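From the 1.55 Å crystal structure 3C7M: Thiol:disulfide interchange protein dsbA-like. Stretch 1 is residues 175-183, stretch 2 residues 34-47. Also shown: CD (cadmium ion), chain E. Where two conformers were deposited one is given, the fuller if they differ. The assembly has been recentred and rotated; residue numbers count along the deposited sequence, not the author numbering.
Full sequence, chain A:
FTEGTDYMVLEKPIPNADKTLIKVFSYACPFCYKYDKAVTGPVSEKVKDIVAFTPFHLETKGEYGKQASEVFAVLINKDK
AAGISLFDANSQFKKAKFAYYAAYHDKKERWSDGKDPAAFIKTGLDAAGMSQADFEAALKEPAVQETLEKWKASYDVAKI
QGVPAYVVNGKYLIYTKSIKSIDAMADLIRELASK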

# COMPACT_ATOMS: atom_id res chain seq x y z
N TYR A 175 12.72 -9.10 3.21
CA TYR A 175 13.33 -8.20 4.18
C TYR A 175 13.71 -6.90 3.48
O TYR A 175 14.63 -6.87 2.64
CB TYR A 175 14.56 -8.83 4.86
CG TYR A 175 14.21 -9.81 5.96
CD1 TYR A 175 13.62 -9.37 7.15
CD2 TYR A 175 14.45 -11.17 5.82
CE1 TYR A 175 13.29 -10.26 8.16
CE2 TYR A 175 14.13 -12.07 6.83
CZ TYR A 175 13.54 -11.61 7.99
OH TYR A 175 13.21 -12.50 8.99
N THR A 176 13.01 -5.82 3.81
CA THR A 176 13.23 -4.52 3.18
C THR A 176 14.69 -4.07 3.19
O THR A 176 15.18 -3.54 2.20
CB THR A 176 12.29 -3.46 3.79
OG1 THR A 176 10.93 -3.84 3.53
CG2 THR A 176 12.55 -2.07 3.21
N LYS A 177 15.39 -4.33 4.30
CA LYS A 177 16.79 -3.91 4.44
C LYS A 177 17.75 -4.62 3.48
O LYS A 177 18.87 -4.15 3.28
CB LYS A 177 17.26 -4.09 5.89
CG LYS A 177 17.29 -5.53 6.40
CD LYS A 177 17.91 -5.61 7.79
CE LYS A 177 17.75 -7.00 8.37
NZ LYS A 177 18.05 -7.03 9.83
N SER A 178 17.31 -5.73 2.90
CA SER A 178 18.14 -6.51 1.97
C SER A 178 18.03 -6.01 0.53
O SER A 178 18.82 -6.42 -0.32
CB SER A 178 17.78 -8.00 2.03
OG SER A 178 16.55 -8.26 1.37
N ILE A 179 17.05 -5.15 0.27
CA ILE A 179 16.77 -4.67 -1.09
C ILE A 179 17.84 -3.70 -1.56
O ILE A 179 18.00 -2.61 -1.00
CB ILE A 179 15.38 -4.01 -1.20
CG1 ILE A 179 14.28 -5.02 -0.83
CG2 ILE A 179 15.16 -3.43 -2.61
CD1 ILE A 179 12.90 -4.39 -0.62
N LYS A 180 18.57 -4.08 -2.60
CA LYS A 180 19.70 -3.26 -3.06
C LYS A 180 19.49 -2.59 -4.41
O LYS A 180 20.17 -1.61 -4.73
CB LYS A 180 21.00 -4.06 -3.02
CG LYS A 180 21.45 -4.44 -1.60
CD LYS A 180 21.59 -3.21 -0.69
CE LYS A 180 21.07 -3.48 0.73
NZ LYS A 180 21.78 -4.61 1.42
N SER A 181 18.54 -3.11 -5.19
CA SER A 181 18.24 -2.53 -6.50
C SER A 181 16.88 -2.98 -7.03
O SER A 181 16.31 -3.96 -6.55
CB SER A 181 19.32 -2.90 -7.51
OG SER A 181 19.28 -4.28 -7.81
N ILE A 182 16.39 -2.27 -8.04
CA ILE A 182 15.17 -2.64 -8.74
C ILE A 182 15.33 -4.04 -9.35
O ILE A 182 14.47 -4.90 -9.18
CB ILE A 182 14.80 -1.60 -9.82
CG1 ILE A 182 14.28 -0.32 -9.16
CG2 ILE A 182 13.76 -2.15 -10.78
CD1 ILE A 182 14.39 0.91 -10.05
N ASP A 183 16.45 -4.27 -10.03
CA ASP A 183 16.66 -5.55 -10.68
C ASP A 183 16.68 -6.71 -9.69
O ASP A 183 16.01 -7.72 -9.90
CB ASP A 183 17.93 -5.55 -11.53
CG ASP A 183 18.11 -6.83 -12.29
OD1 ASP A 183 18.64 -7.81 -11.71
OD2 ASP A 183 17.68 -6.87 -13.47
CD CD E . 18.36 -9.73 -12.84
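Stretch 2 (34-47) KYDKAVTGPVSEKV

Stretch 2 is helical for most of its length. One helix, begun earlier in the chain, runs through Ala38, and a second spans Thr40 to Lys46; Val39 is the first residue to leave helical phi/psi (-129°/-36°) and sits at the N-cap position before the helix from Thr40. The join is compact: Tyr35 O accepts from both Val39 N at 2.8 Å and Thr40 N at 2.9 Å. Stretch 1 is less regular, a 3-10 segment at 176-178, a short loop, then the start of a helix at Ile182. The two stretches advance in the same sense, Thr176 lying nearest Tyr35 (CA to CA 9.1 Å) and Ile182 nearest Val43 (CA to CA 5.7 Å). The gap therefore narrows along the contact, wide enough at one end for an aromatic ring and close enough at the other for aliphatic packing.

Ile182 carries the largest share of the surface. Its CA-to-CB bond points sideways, but with chi1 m and chi2 t the end of the side chain comes nearer, and it sits as a knob among Ala38, Pro42, Val43 and Lys46. Ile182 CD1 lies 3.7 Å from Pro42 CB and 3.6 Å from Ala38 O, while Ile182 CG2 meets Val43 CG2 at 3.7 Å. Ile182 CG2 is also 3.8 Å from Lys46 CD. Near Val39, Ile182 CG1 is 4.3 Å from Val39 CB. One branched residue thus touches both the end of the first helix and a full turn of the second. Lys46 contributes here through the aliphatic part of its chain.

Tyr35 fills the wider end. Its chi1 is m, and CA-to-CB points toward stretch 1. The methyl of Thr176 lies over one ring face, CG2 being 3.8 Å from the ring centroid and 26° off the normal, a CH-pi contact. Ile179 adds an oblique approach, its CB 4.3 Å from Tyr35 CE2.

The hydroxyl of Tyr35 is served by water. Tyr35 OH donates to a water at 2.7 Å, and that water donates in turn to Thr176 O at 3.1 Å and Ile179 O at 2.7 Å. The bridge ties the ring to two carbonyls of the stretch 1 backbone; Thr176 O also accepts from Ile179 N at 3.1 Å, closing the turn that presents them.

For a designer the contact reads as a knob at the close end and a ring with a water bridge at the wide end. The CA-to-CB bonds of Lys177, Ser178, Lys180 and Asp183 point away from stretch 2; Asp183 OD1 binds the cadmium ion CD at 2.2 Å, leaving the packing largely to Thr176, Ile179 and Ile182.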

# COMPACT_ATOMS: atom_id res chain seq x y z
N LYS A 34 10.07 6.59 0.78
CA LYS A 34 11.36 6.40 0.10
C LYS A 34 11.32 5.28 -0.93
O LYS A 34 11.70 5.48 -2.09
CB LYS A 34 12.46 6.16 1.12
CG LYS A 34 12.87 7.41 1.89
N TYR A 35 10.84 4.11 -0.52
CA TYR A 35 10.73 2.97 -1.44
C TYR A 35 9.68 3.17 -2.54
O TYR A 35 9.85 2.68 -3.66
CB TYR A 35 10.56 1.64 -0.68
CG TYR A 35 11.83 1.16 0.02
CD1 TYR A 35 12.19 1.65 1.28
CD2 TYR A 35 12.68 0.22 -0.57
CE1 TYR A 35 13.36 1.22 1.92
CE2 TYR A 35 13.85 -0.22 0.07
CZ TYR A 35 14.18 0.29 1.32
OH TYR A 35 15.33 -0.12 1.98
N ASP A 36 8.60 3.91 -2.24
CA ASP A 36 7.59 4.23 -3.25
C ASP A 36 8.09 5.25 -4.28
O ASP A 36 7.58 5.32 -5.40
CB ASP A 36 6.29 4.75 -2.61
CG ASP A 36 5.42 3.64 -2.06
OD1 ASP A 36 5.73 2.44 -2.27
OD2 ASP A 36 4.42 3.95 -1.39
N LYS A 37 9.08 6.04 -3.88
CA LYS A 37 9.71 6.98 -4.81
C LYS A 37 10.70 6.25 -5.70
O LYS A 37 10.86 6.60 -6.87
CB LYS A 37 10.41 8.12 -4.07
CG LYS A 37 9.45 9.17 -3.53
CD LYS A 37 10.19 10.39 -2.99
CE LYS A 37 10.67 10.18 -1.56
NZ LYS A 37 11.43 11.36 -1.07
N ALA A 38 11.35 5.22 -5.15
CA ALA A 38 12.53 4.63 -5.78
C ALA A 38 12.39 3.24 -6.41
O ALA A 38 13.06 2.94 -7.40
CB ALA A 38 13.71 4.64 -4.81
N VAL A 39 11.56 2.37 -5.81
CA VAL A 39 11.51 0.97 -6.25
C VAL A 39 10.12 0.39 -6.55
O VAL A 39 9.99 -0.41 -7.47
CB VAL A 39 12.30 -0.01 -5.31
CG1 VAL A 39 13.65 0.59 -4.92
CG2 VAL A 39 11.51 -0.38 -4.05
N THR A 40 9.09 0.80 -5.80
CA THR A 40 7.77 0.16 -5.92
C THR A 40 7.22 0.09 -7.35
O THR A 40 6.86 -0.98 -7.83
CB THR A 40 6.73 0.80 -4.97
OG1 THR A 40 7.25 0.77 -3.64
CG2 THR A 40 5.41 0.03 -5.00
N GLY A 41 7.17 1.24 -8.02
CA GLY A 41 6.64 1.28 -9.37
C GLY A 41 7.42 0.46 -10.38
O GLY A 41 6.85 -0.44 -11.00
N PRO A 42 8.72 0.78 -10.56
CA PRO A 42 9.52 -0.00 -11.49
C PRO A 42 9.49 -1.50 -11.23
O PRO A 42 9.35 -2.27 -12.17
CB PRO A 42 10.93 0.57 -11.31
CG PRO A 42 10.69 1.97 -10.90
CD PRO A 42 9.48 1.91 -10.00
N VAL A 43 9.59 -1.91 -9.96
CA VAL A 43 9.61 -3.33 -9.64
C VAL A 43 8.26 -4.00 -9.94
O VAL A 43 8.23 -5.07 -10.55
CB VAL A 43 10.06 -3.61 -8.17
CG1 VAL A 43 9.85 -5.06 -7.80
CG2 VAL A 43 11.51 -3.24 -8.00
N SER A 44 7.16 -3.37 -9.54
CA SER A 44 5.83 -3.94 -9.77
C SER A 44 5.53 -4.05 -11.26
O SER A 44 4.92 -5.02 -11.71
CB SER A 44 4.75 -3.11 -9.07
OG SER A 44 5.01 -3.01 -7.68
N GLU A 45 5.98 -3.07 -12.04
CA GLU A 45 5.81 -3.07 -13.49
C GLU A 45 6.54 -4.27 -14.10
O GLU A 45 6.03 -4.93 -15.02
CB GLU A 45 6.32 -1.75 -14.08
CG GLU A 45 6.43 -1.70 -15.60
CD GLU A 45 5.09 -1.70 -16.31
OE1 GLU A 45 4.08 -1.28 -15.70
OE2 GLU A 45 5.05 -2.10 -17.49
N LYS A 46 7.73 -4.55 -13.58
CA LYS A 46 8.56 -5.64 -14.09
C LYS A 46 7.94 -7.01 -13.84
O LYS A 46 8.15 -7.92 -14.63
CB LYS A 46 9.97 -5.58 -13.50
CG LYS A 46 10.83 -4.48 -14.11
CD LYS A 46 12.16 -4.34 -13.39
CE LYS A 46 13.08 -5.54 -13.59
NZ LYS A 46 13.36 -5.81 -15.04
N VAL A 47 7.18 -7.14 -12.76
CA VAL A 47 6.60 -8.44 -12.38
C VAL A 47 5.08 -8.55 -12.60
O VAL A 47 4.47 -9.53 -12.16
CB VAL A 47 6.98 -8.85 -10.92
CG1 VAL A 47 8.50 -8.99 -10.77
CG2 VAL A 47 6.43 -7.84 -9.90
O HOH W 1 17.48 -1.64 1.42